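Local coordinates for beta-2-microglobulin (Ctenopharyngodon idella, PDB 5H5Z), which probably serves as the light chain of MHC class I molecules, pairing with the heavy chain that presents peptides to the immune system, at residues B[24-38]-B[77-89]. The protein carries 1 engineered substitution. Numbering follows the deposited sequence.
Sequences LICYVSNFHPPDISI and DEYSCRVKHMSDN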
# COMPACT_ATOMS: atom_id res chain seq x y z
N LEU B 24 -13.02 -7.82 -8.38
CA LEU B 24 -12.07 -8.84 -7.99
C LEU B 24 -10.72 -8.18 -7.73
O LEU B 24 -10.21 -7.46 -8.58
CB LEU B 24 -11.95 -9.88 -9.10
CG LEU B 24 -10.97 -11.04 -8.90
CD1 LEU B 24 -11.38 -11.96 -7.75
CD2 LEU B 24 -10.83 -11.80 -10.21
N ILE B 25 -10.15 -8.45 -6.56
CA ILE B 25 -8.93 -7.79 -6.12
C ILE B 25 -7.86 -8.80 -5.75
O ILE B 25 -8.12 -9.77 -5.02
CB ILE B 25 -9.20 -6.86 -4.91
CG1 ILE B 25 -10.27 -5.81 -5.26
CG2 ILE B 25 -7.91 -6.22 -4.43
CD1 ILE B 25 -10.87 -5.10 -4.06
N CYS B 26 -6.65 -8.58 -6.26
CA CYS B 26 -5.50 -9.36 -5.86
C CYS B 26 -4.44 -8.43 -5.28
O CYS B 26 -3.86 -7.62 -6.00
CB CYS B 26 -4.96 -10.17 -7.04
SG CYS B 26 -3.56 -11.23 -6.67
N TYR B 27 -4.24 -8.53 -3.97
CA TYR B 27 -3.25 -7.73 -3.25
C TYR B 27 -1.97 -8.52 -3.07
O TYR B 27 -1.96 -9.57 -2.41
CB TYR B 27 -3.80 -7.30 -1.89
CG TYR B 27 -2.89 -6.39 -1.08
CD1 TYR B 27 -2.34 -5.23 -1.65
CD2 TYR B 27 -2.62 -6.66 0.25
CE1 TYR B 27 -1.52 -4.40 -0.90
CE2 TYR B 27 -1.81 -5.83 1.01
CZ TYR B 27 -1.26 -4.71 0.43
OH TYR B 27 -0.46 -3.89 1.18
N VAL B 28 -0.90 -8.02 -3.68
CA VAL B 28 0.39 -8.71 -3.70
C VAL B 28 1.38 -7.85 -2.92
O VAL B 28 1.67 -6.72 -3.32
CB VAL B 28 0.85 -8.97 -5.14
CG1 VAL B 28 2.19 -9.70 -5.17
CG2 VAL B 28 -0.20 -9.76 -5.91
N SER B 29 1.88 -8.36 -1.80
CA SER B 29 2.64 -7.53 -0.87
C SER B 29 3.88 -8.24 -0.33
O SER B 29 4.08 -9.42 -0.59
CB SER B 29 1.74 -7.11 0.29
OG SER B 29 1.32 -8.24 1.03
N ASN B 30 4.69 -7.49 0.42
CA ASN B 30 5.85 -8.05 1.12
C ASN B 30 6.90 -8.69 0.20
O ASN B 30 7.54 -9.67 0.58
CB ASN B 30 5.40 -9.06 2.19
CG ASN B 30 4.57 -8.43 3.30
OD1 ASN B 30 4.55 -7.21 3.47
ND2 ASN B 30 3.87 -9.27 4.06
N PHE B 31 7.08 -8.14 -1.00
CA PHE B 31 7.99 -8.76 -1.96
C PHE B 31 9.17 -7.90 -2.40
O PHE B 31 9.07 -6.68 -2.45
CB PHE B 31 7.22 -9.33 -3.17
CG PHE B 31 6.64 -8.28 -4.09
CD1 PHE B 31 7.39 -7.78 -5.16
CD2 PHE B 31 5.35 -7.81 -3.90
CE1 PHE B 31 6.85 -6.82 -6.01
CE2 PHE B 31 4.81 -6.85 -4.75
CZ PHE B 31 5.56 -6.35 -5.80
N HIS B 32 10.28 -8.57 -2.70
CA HIS B 32 11.50 -7.94 -3.22
C HIS B 32 12.28 -9.03 -3.96
O HIS B 32 12.35 -10.16 -3.47
CB HIS B 32 12.36 -7.40 -2.07
CG HIS B 32 13.72 -6.93 -2.50
ND1 HIS B 32 13.95 -5.68 -3.02
CD2 HIS B 32 14.92 -7.56 -2.49
CE1 HIS B 32 15.23 -5.55 -3.31
NE2 HIS B 32 15.84 -6.68 -3.00
N PRO B 33 12.87 -8.71 -5.14
CA PRO B 33 12.89 -7.41 -5.84
C PRO B 33 11.55 -7.06 -6.53
O PRO B 33 10.64 -7.89 -6.53
CB PRO B 33 14.02 -7.60 -6.86
CG PRO B 33 14.03 -9.06 -7.15
CD PRO B 33 13.66 -9.73 -5.85
N PRO B 34 11.45 -5.84 -7.09
CA PRO B 34 10.15 -5.31 -7.55
C PRO B 34 9.56 -5.92 -8.82
O PRO B 34 8.33 -5.89 -8.98
CB PRO B 34 10.44 -3.82 -7.77
CG PRO B 34 11.91 -3.74 -8.03
CD PRO B 34 12.52 -4.83 -7.20
N ASP B 35 10.39 -6.44 -9.72
CA ASP B 35 9.91 -7.01 -10.97
C ASP B 35 8.98 -8.19 -10.70
O ASP B 35 9.35 -9.14 -10.00
CB ASP B 35 11.06 -7.45 -11.87
CG ASP B 35 10.77 -7.23 -13.33
OD1 ASP B 35 9.87 -7.90 -13.88
OD2 ASP B 35 11.44 -6.35 -13.93
N ILE B 36 7.77 -8.11 -11.24
CA ILE B 36 6.73 -9.10 -10.96
C ILE B 36 5.67 -9.11 -12.06
O ILE B 36 5.47 -8.11 -12.76
CB ILE B 36 6.09 -8.84 -9.57
CG1 ILE B 36 5.36 -10.09 -9.05
CG2 ILE B 36 5.18 -7.61 -9.59
CD1 ILE B 36 5.25 -10.14 -7.54
N SER B 37 5.01 -10.25 -12.22
CA SER B 37 3.88 -10.41 -13.13
C SER B 37 2.65 -10.78 -12.32
O SER B 37 2.68 -11.76 -11.56
CB SER B 37 4.18 -11.51 -14.16
OG SER B 37 3.07 -11.73 -15.02
N ILE B 38 1.58 -10.01 -12.46
CA ILE B 38 0.30 -10.32 -11.82
C ILE B 38 -0.80 -10.34 -12.88
O ILE B 38 -0.93 -9.39 -13.66
CB ILE B 38 -0.07 -9.31 -10.71
CG1 ILE B 38 1.07 -9.15 -9.69
CG2 ILE B 38 -1.37 -9.73 -10.01
CD1 ILE B 38 0.97 -7.90 -8.84
N ASP B 77 -18.26 -20.41 -12.71
CA ASP B 77 -17.02 -19.70 -13.04
C ASP B 77 -16.01 -19.67 -11.90
O ASP B 77 -16.36 -19.42 -10.75
CB ASP B 77 -17.34 -18.27 -13.50
CG ASP B 77 -18.14 -18.23 -14.78
OD1 ASP B 77 -17.82 -18.99 -15.72
OD2 ASP B 77 -19.11 -17.43 -14.85
N GLU B 78 -14.74 -19.91 -12.25
CA GLU B 78 -13.63 -19.85 -11.30
C GLU B 78 -12.75 -18.63 -11.57
O GLU B 78 -12.36 -18.39 -12.71
CB GLU B 78 -12.79 -21.13 -11.38
CG GLU B 78 -11.40 -20.98 -10.76
CD GLU B 78 -10.42 -22.03 -11.25
OE1 GLU B 78 -10.52 -23.19 -10.80
OE2 GLU B 78 -9.54 -21.70 -12.07
N TYR B 79 -12.44 -17.90 -10.50
CA TYR B 79 -11.53 -16.76 -10.59
C TYR B 79 -10.27 -17.00 -9.78
O TYR B 79 -10.31 -17.67 -8.73
CB TYR B 79 -12.23 -15.47 -10.15
CG TYR B 79 -13.37 -15.11 -11.07
CD1 TYR B 79 -14.66 -15.59 -10.84
CD2 TYR B 79 -13.15 -14.32 -12.20
CE1 TYR B 79 -15.70 -15.28 -11.70
CE2 TYR B 79 -14.19 -14.00 -13.06
CZ TYR B 79 -15.46 -14.49 -12.81
OH TYR B 79 -16.49 -14.19 -13.66
N SER B 80 -9.15 -16.48 -10.27
CA SER B 80 -7.86 -16.68 -9.63
C SER B 80 -6.88 -15.56 -9.96
O SER B 80 -7.11 -14.76 -10.87
CB SER B 80 -7.27 -18.06 -9.98
OG SER B 80 -7.05 -18.19 -11.38
N CYS B 81 -5.80 -15.50 -9.19
CA CYS B 81 -4.74 -14.54 -9.42
C CYS B 81 -3.44 -15.31 -9.57
O CYS B 81 -3.08 -16.10 -8.69
CB CYS B 81 -4.66 -13.54 -8.26
SG CYS B 81 -3.33 -12.32 -8.37
N ARG B 82 -2.78 -15.12 -10.71
CA ARG B 82 -1.50 -15.77 -10.99
C ARG B 82 -0.36 -14.77 -10.87
O ARG B 82 -0.33 -13.75 -11.57
CB ARG B 82 -1.50 -16.43 -12.37
CG ARG B 82 -0.17 -17.08 -12.74
CD ARG B 82 -0.32 -18.04 -13.91
NE ARG B 82 -0.76 -17.36 -15.13
CZ ARG B 82 -1.55 -17.90 -16.05
NH1 ARG B 82 -2.02 -19.14 -15.90
NH2 ARG B 82 -1.89 -17.20 -17.12
N VAL B 83 0.57 -15.08 -9.98
CA VAL B 83 1.70 -14.20 -9.70
C VAL B 83 3.02 -14.89 -10.06
O VAL B 83 3.27 -16.03 -9.64
CB VAL B 83 1.71 -13.76 -8.22
CG1 VAL B 83 2.87 -12.82 -7.94
CG2 VAL B 83 0.38 -13.09 -7.85
N LYS B 84 3.84 -14.20 -10.84
CA LYS B 84 5.16 -14.69 -11.22
C LYS B 84 6.26 -13.75 -10.73
O LYS B 84 6.42 -12.64 -11.25
CB LYS B 84 5.24 -14.90 -12.74
CG LYS B 84 4.24 -15.92 -13.27
CD LYS B 84 4.31 -16.07 -14.78
CE LYS B 84 3.20 -16.99 -15.27
NZ LYS B 84 3.32 -17.28 -16.72
N HIS B 85 7.00 -14.21 -9.73
CA HIS B 85 8.08 -13.44 -9.11
C HIS B 85 9.35 -14.27 -9.18
O HIS B 85 9.35 -15.45 -8.80
CB HIS B 85 7.73 -13.12 -7.66
CG HIS B 85 8.71 -12.21 -6.98
ND1 HIS B 85 9.41 -12.57 -5.85
CD2 HIS B 85 9.09 -10.94 -7.26
CE1 HIS B 85 10.18 -11.57 -5.47
NE2 HIS B 85 10.00 -10.57 -6.31
N MET B 86 10.44 -13.65 -9.65
CA MET B 86 11.67 -14.37 -9.97
C MET B 86 11.33 -15.53 -10.91
O MET B 86 10.82 -15.29 -12.01
CB MET B 86 12.38 -14.87 -8.70
CG MET B 86 12.66 -13.79 -7.66
SD MET B 86 13.81 -12.54 -8.25
CE MET B 86 15.36 -13.44 -8.24
N SER B 87 11.56 -16.76 -10.48
CA SER B 87 11.21 -17.94 -11.27
C SER B 87 10.03 -18.73 -10.68
O SER B 87 9.73 -19.85 -11.11
CB SER B 87 12.43 -18.85 -11.46
OG SER B 87 13.46 -18.15 -12.13
N ASP B 88 9.37 -18.13 -9.69
CA ASP B 88 8.21 -18.74 -9.05
C ASP B 88 6.93 -18.46 -9.84
O ASP B 88 6.82 -17.45 -10.51
CB ASP B 88 8.06 -18.25 -7.60
CG ASP B 88 9.29 -18.52 -6.76
OD1 ASP B 88 9.97 -19.54 -6.99
OD2 ASP B 88 9.59 -17.72 -5.85
N ASN B 89 5.96 -19.37 -9.74
CA ASN B 89 4.70 -19.22 -10.45
C ASN B 89 3.57 -19.72 -9.56
O ASN B 89 3.38 -20.91 -9.43
CB ASN B 89 4.74 -19.98 -11.79
CG ASN B 89 3.44 -19.89 -12.58
OD1 ASN B 89 2.49 -19.21 -12.19
ND2 ASN B 89 3.40 -20.59 -13.71
O HOH W 1 1.49 -13.65 -13.79
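The disulfide Cys-26–Cys-81 pins together the two sheets of a C1-set immunoglobulin sandwich, its SG atoms 2.0 Å apart. The axes of strands 24-29 and 79-85, which lie in different sheets, come within 7.9 Å, with their directions 27° apart, as expected of strands packed face to face. Both sulfurs stand anti to their backbone N, which carries them into the core. Apolar contacts between the sheets continue on either side of the bridge: CD2 of Leu-24 reaches CB of Tyr-79, and CG2 of Val-28 slides past CG2 of Val-83.

Beyond the corner at Asn-30, residues 31-35 lead across to the other sheet, where strand 36-38 runs antiparallel to 79-85. N of Ser-37 donates to O of Lys-84 (2.9 Å), and N of Lys-84 donates back to O of Ser-37 (2.8 Å); a water joins OG of Ser-37 to O of Arg-82. Ile-36 and Ile-38 lie on this neighbouring strand with their side chains on the same sheet face as Val-83: CD1 of Ile-36 meets CG1 of Val-83 at 3.6 Å, and the CG2 methyl of Ile-38 rests 3.6 Å from SG of Cys-81.

The turn between the sheets closes on His-85. Its NE2 donates to O of Pro-33, the residue after a cis peptide bond, at 2.8 Å and 155°, with the acceptor nearly in the imidazole plane. One ring face carries CG of Met-86; the edge of Phe-31 points toward the other, planes at 71°. Bond and flanking groups together should restrict the ring's rotation. The bond ties the cis-proline loop to the end of strand 79-85, and since NE2 is the donor it carries a proton.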